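Local coordinates for twitching motility pilus retraction protein (Geobacter sulfurreducens PCA, PDB 5ZFQ) that probably hydrolyses ATP, as a hexameric motor of the type II/IV secretion ATPase family, to drive retraction of the type IV pilus, at residues A[216-220]-A[221-225]; A[207-210]-A[211-215]. All blocks are in the same frame, centred on the assembly; numbering follows the deposited sequence.

Contact 1: residues A[216-220]-A[221-225]; sequences KYILR and QDPDV
Gln221 folds back on Tyr217 and Ile218 in a local turn contact, placed where the chain leaves helix 211-216 and heads through a short 3-10 segment, 218-220, for strand 225-230. One backbone bond closes the turn: Gln221 N donates to Ile218 O over 3.2 Å, nearly straight at the hydrogen (160°) but reaching the oxygen from above the carbonyl plane. A step earlier, Arg220 N bonds to Tyr217 O, the same i to i+3 spacing that defines a 3-10 turn. With CG anti to its own carbonyl carbon (chi1 -64°), the Gln221 side chain runs back beside the turn, so that CG lies 3.4 Å from Tyr217 O and OE1 lies 3.5 Å from Ile218 CD1. Its NE2 bonds to Asn110 of the second subunit. Cut back to an alanine here, the side chain would probably leave that Asn110 without its amide partner and open a gap beside Tyr217 O and the end of Ile218. This helix-loop-strand connection belongs to the parallel part of the seven-stranded sheet in the ATPase core, where strand 225-230 lies between 180-185 and 249-254. Apolar Ile218 and Pro223 suit the inner side: Ile218 CG1 meets Pro223 CG at 4.1 Å, and both side chains rest on Val182. Pro223 has no N-H to donate, and its ring packs beside the turn. Water bridges Leu219 O to Asp222 N, while Arg220 forms a salt bridge with Asp96, and Asp222 one with Arg55, both of the second subunit.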
loop_
_atom_site.group_PDB
_atom_site.type_symbol
_atom_site.label_atom_id
_atom_site.label_comp_id
_atom_site.label_asym_id
_atom_site.label_seq_id
_atom_site.Cartn_x
_atom_site.Cartn_y
_atom_site.Cartn_z
ATOM N N LYS A 216 -23.046 2.030 -6.852
ATOM C CA LYS A 216 -23.102 0.631 -6.471
ATOM C C LYS A 216 -24.495 0.036 -6.614
ATOM O O LYS A 216 -24.631 -1.185 -6.776
ATOM C CB LYS A 216 -22.628 0.461 -5.036
ATOM C CG LYS A 216 -22.574 -0.964 -4.593
ATOM C CD LYS A 216 -22.456 -1.063 -3.077
ATOM C CE LYS A 216 -22.198 -2.499 -2.646
ATOM N NZ LYS A 216 -22.029 -2.517 -1.176
ATOM N N TYR A 217 -25.522 0.892 -6.557
ATOM C CA TYR A 217 -26.913 0.436 -6.553
ATOM C C TYR A 217 -27.759 1.082 -7.637
ATOM O O TYR A 217 -28.971 0.880 -7.672
ATOM C CB TYR A 217 -27.567 0.701 -5.191
ATOM C CG TYR A 217 -27.032 -0.132 -4.065
ATOM C CD1 TYR A 217 -26.716 -1.477 -4.248
ATOM C CD2 TYR A 217 -26.815 0.428 -2.810
ATOM C CE1 TYR A 217 -26.208 -2.252 -3.193
ATOM C CE2 TYR A 217 -26.318 -0.333 -1.746
ATOM C CZ TYR A 217 -26.011 -1.672 -1.939
ATOM O OH TYR A 217 -25.509 -2.415 -0.878
ATOM N N ILE A 218 -27.126 1.856 -8.513
ATOM C CA ILE A 218 -27.864 2.579 -9.544
ATOM C C ILE A 218 -28.703 1.640 -10.449
ATOM O O ILE A 218 -29.797 2.006 -10.913
ATOM C CB ILE A 218 -26.911 3.431 -10.411
ATOM C CG1 ILE A 218 -27.708 4.401 -11.292
ATOM C CG2 ILE A 218 -25.925 2.544 -11.218
ATOM C CD1 ILE A 218 -28.348 5.488 -10.509
ATOM N N LEU A 219 -28.232 0.415 -10.674
ATOM C CA LEU A 219 -28.993 -0.474 -11.549
ATOM C C LEU A 219 -30.179 -1.046 -10.810
ATOM O O LEU A 219 -31.037 -1.667 -11.411
ATOM C CB LEU A 219 -28.119 -1.608 -12.110
ATOM C CG LEU A 219 -26.875 -1.125 -12.856
ATOM C CD1 LEU A 219 -26.170 -2.268 -13.604
ATOM C CD2 LEU A 219 -27.215 0.013 -13.789
ATOM N N ARG A 220 -30.220 -0.835 -9.504
ATOM C CA ARG A 220 -31.325 -1.328 -8.673
ATOM C C ARG A 220 -32.335 -0.226 -8.420
ATOM O O ARG A 220 -33.286 -0.414 -7.676
ATOM C CB ARG A 220 -30.795 -1.880 -7.339
ATOM C CG ARG A 220 -29.584 -2.750 -7.548
ATOM C CD ARG A 220 -29.073 -3.420 -6.330
ATOM N NE ARG A 220 -27.927 -4.235 -6.714
ATOM C CZ ARG A 220 -27.178 -4.954 -5.879
ATOM N NH1 ARG A 220 -27.443 -4.973 -4.571
ATOM N NH2 ARG A 220 -26.152 -5.649 -6.359
ATOM N N GLN A 221 -32.137 0.931 -9.038
ATOM C CA GLN A 221 -33.037 2.048 -8.784
ATOM C C GLN A 221 -33.922 2.378 -9.995
ATOM O O GLN A 221 -34.526 3.433 -10.060
ATOM C CB GLN A 221 -32.222 3.271 -8.321
ATOM C CG GLN A 221 -31.523 3.019 -6.977
ATOM C CD GLN A 221 -30.450 4.036 -6.615
ATOM O OE1 GLN A 221 -29.834 4.677 -7.487
ATOM N NE2 GLN A 221 -30.193 4.167 -5.314
ATOM N N ASP A 222 -33.998 1.443 -10.936
ATOM C CA ASP A 222 -34.835 1.580 -12.129
ATOM C C ASP A 222 -34.719 2.977 -12.769
ATOM O O ASP A 222 -35.708 3.710 -12.885
ATOM C CB ASP A 222 -36.307 1.260 -11.785
ATOM C CG ASP A 222 -37.180 1.073 -13.029
ATOM O OD1 ASP A 222 -36.727 0.459 -14.017
ATOM O OD2 ASP A 222 -38.322 1.563 -13.037
ATOM N N PRO A 223 -33.500 3.373 -13.147
ATOM C CA PRO A 223 -33.428 4.674 -13.808
ATOM C C PRO A 223 -33.555 4.485 -15.318
ATOM O O PRO A 223 -33.394 3.364 -15.803
ATOM C CB PRO A 223 -32.039 5.168 -13.427
ATOM C CG PRO A 223 -31.219 3.871 -13.430
ATOM C CD PRO A 223 -32.165 2.767 -12.970
ATOM N N ASP A 224 -33.839 5.557 -16.046
ATOM C CA ASP A 224 -33.778 5.494 -17.492
ATOM C C ASP A 224 -32.678 6.386 -17.954
ATOM O O ASP A 224 -31.996 6.094 -18.928
ATOM C CB ASP A 224 -35.095 5.923 -18.122
ATOM C CG ASP A 224 -36.228 5.040 -17.711
ATOM O OD1 ASP A 224 -36.267 3.852 -18.127
ATOM O OD2 ASP A 224 -37.082 5.538 -16.960
ATOM N N VAL A 225 -32.540 7.494 -17.244
ATOM C CA VAL A 225 -31.559 8.537 -17.533
ATOM C C VAL A 225 -30.740 8.755 -16.274
ATOM O O VAL A 225 -31.314 8.904 -15.180
ATOM C CB VAL A 225 -32.264 9.837 -17.962
ATOM C CG1 VAL A 225 -31.275 10.989 -18.145
ATOM C CG2 VAL A 225 -33.045 9.578 -19.226
HETATM O O HOH W 1 -33.782 -1.363 -11.047
#

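Contact 2: residues A[207-210]-A[211-215]; sequences DTKS and FKNAL
Ser210 caps helix 211-216, its OG accepting from Asn213 N at 2.9 Å with the hydrogen almost in line (166°). The hydroxyl reaches that N-H because it sits between the backbone N and the carbonyl carbon (chi1 63°), turned back over the first turn, and a serine is short enough to do so. Ser210 O takes the next amide, Ala214 N, at 3.0 Å. This is the N-cap arrangement, made here as the loop after strand 198-203 enters the helix. Packing is close on the side of Ala214, whose small methyl admits Thr208: CB of Ala214 lies 3.5 Å from Thr208 OG1 and 3.7 Å from Thr208 CG2. The side chains of Ala214 and Phe211 also touch Ile184 of strand 180-185, while Thr208 OG1 bonds to Glu94 of the second subunit. The other side is looser and wetter, with Lys209 and Lys212 exposed. There Lys209 CB lies 3.7 Å from Asn213 ND2, and the extended Lys209 chain carries NZ on to Glu91 O of the second subunit. Lys212, bent along its length, brings NZ to Asn213 OD1 at 2.8 Å, in the carbonyl plane, and a water bonded to Ser210 OG gives a weak bond to the same oxygen.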
loop_
_atom_site.group_PDB
_atom_site.type_symbol
_atom_site.label_atom_id
_atom_site.label_comp_id
_atom_site.label_asym_id
_atom_site.label_seq_id
_atom_site.Cartn_x
_atom_site.Cartn_y
_atom_site.Cartn_z
ATOM N N ASP A 207 -26.444 13.348 0.342
ATOM C CA ASP A 207 -27.433 12.310 0.056
ATOM C C ASP A 207 -26.760 10.939 -0.101
ATOM O O ASP A 207 -27.313 9.904 0.260
ATOM C CB ASP A 207 -28.227 12.665 -1.205
ATOM C CG ASP A 207 -29.004 13.969 -1.064
ATOM O OD1 ASP A 207 -29.600 14.199 0.010
ATOM O OD2 ASP A 207 -29.040 14.748 -2.035
ATOM N N THR A 208 -25.547 10.945 -0.637
ATOM C CA THR A 208 -24.739 9.746 -0.726
ATOM C C THR A 208 -23.324 10.106 -0.301
ATOM O O THR A 208 -22.917 11.253 -0.448
ATOM C CB THR A 208 -24.754 9.174 -2.141
ATOM O OG1 THR A 208 -23.938 8.003 -2.188
ATOM C CG2 THR A 208 -24.219 10.196 -3.110
ATOM N N LYS A 209 -22.572 9.139 0.223
ATOM C CA LYS A 209 -21.219 9.414 0.725
ATOM C C LYS A 209 -20.184 9.560 -0.376
ATOM O O LYS A 209 -19.113 10.122 -0.147
ATOM C CB LYS A 209 -20.760 8.319 1.690
ATOM C CG LYS A 209 -21.436 8.376 3.062
ATOM C CD LYS A 209 -20.973 7.212 3.933
ATOM C CE LYS A 209 -21.700 7.183 5.265
ATOM N NZ LYS A 209 -21.392 5.918 5.989
ATOM N N SER A 210 -20.506 9.064 -1.564
ATOM C CA SER A 210 -19.536 9.025 -2.645
ATOM C C SER A 210 -20.184 8.626 -3.949
ATOM O O SER A 210 -21.269 8.023 -3.961
ATOM C CB SER A 210 -18.406 8.038 -2.321
ATOM O OG SER A 210 -18.881 6.704 -2.209
ATOM N N PHE A 211 -19.510 8.944 -5.047
ATOM C CA PHE A 211 -19.900 8.403 -6.335
ATOM C C PHE A 211 -19.906 6.876 -6.309
ATOM O O PHE A 211 -20.757 6.242 -6.930
ATOM C CB PHE A 211 -18.965 8.889 -7.432
ATOM C CG PHE A 211 -19.189 10.301 -7.824
ATOM C CD1 PHE A 211 -20.246 10.631 -8.687
ATOM C CD2 PHE A 211 -18.346 11.311 -7.352
ATOM C CE1 PHE A 211 -20.467 11.946 -9.063
ATOM C CE2 PHE A 211 -18.557 12.637 -7.728
ATOM C CZ PHE A 211 -19.613 12.960 -8.580
ATOM N N LYS A 212 -18.951 6.298 -5.588
ATOM C CA LYS A 212 -18.806 4.846 -5.517
ATOM C C LYS A 212 -20.035 4.213 -4.860
ATOM O O LYS A 212 -20.583 3.231 -5.381
ATOM C CB LYS A 212 -17.528 4.473 -4.757
ATOM C CG LYS A 212 -17.324 2.982 -4.504
ATOM C CD LYS A 212 -16.739 2.722 -3.096
ATOM C CE LYS A 212 -17.311 1.454 -2.440
ATOM N NZ LYS A 212 -18.747 1.630 -2.025
ATOM N N ASN A 213 -20.467 4.775 -3.730
ATOM C CA ASN A 213 -21.681 4.308 -3.062
ATOM C C ASN A 213 -22.912 4.466 -3.960
ATOM O O ASN A 213 -23.685 3.530 -4.147
ATOM C CB ASN A 213 -21.903 5.062 -1.738
ATOM C CG ASN A 213 -21.174 4.432 -0.552
ATOM O OD1 ASN A 213 -20.296 3.577 -0.720
ATOM N ND2 ASN A 213 -21.523 4.883 0.665
ATOM N N ALA A 214 -23.088 5.656 -4.519
ATOM C CA ALA A 214 -24.294 5.947 -5.269
ATOM C C ALA A 214 -24.390 5.115 -6.556
ATOM O O ALA A 214 -25.487 4.818 -7.041
ATOM C CB ALA A 214 -24.363 7.426 -5.584
ATOM N N LEU A 215 -23.249 4.728 -7.110
ATOM C CA LEU A 215 -23.255 3.941 -8.337
ATOM C C LEU A 215 -23.405 2.440 -8.059
ATOM O O LEU A 215 -23.835 1.676 -8.921
ATOM C CB LEU A 215 -21.979 4.199 -9.131
ATOM C CG LEU A 215 -21.978 5.525 -9.870
ATOM C CD1 LEU A 215 -20.615 5.772 -10.474
ATOM C CD2 LEU A 215 -23.069 5.481 -10.927
HETATM O O HOH W 2 -17.482 5.300 0.205
#

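How the contacts relate
Contacts 2 and 1 follow one another along the chain, their centres about 12 Å apart, and deal with opposite ends of helix 211-216: residues 207-215 start it, residues 216-225 lead out of it to strand 225-230. Both are partly buried, but contact 2 has two exposed lysines among its touching residues and contact 1 none. Both rest apolar side chains on strand 180-185, contact 2 through Ile184 and contact 1 through Val182. At the start a side-chain hydroxyl joins a backbone carbonyl in receiving helix amides; past the end backbone carbonyls alone close the turn. Towards the second subunit, contact 1 adds charge pairing to its hydrogen bonds, whereas contact 2 uses hydrogen bonds.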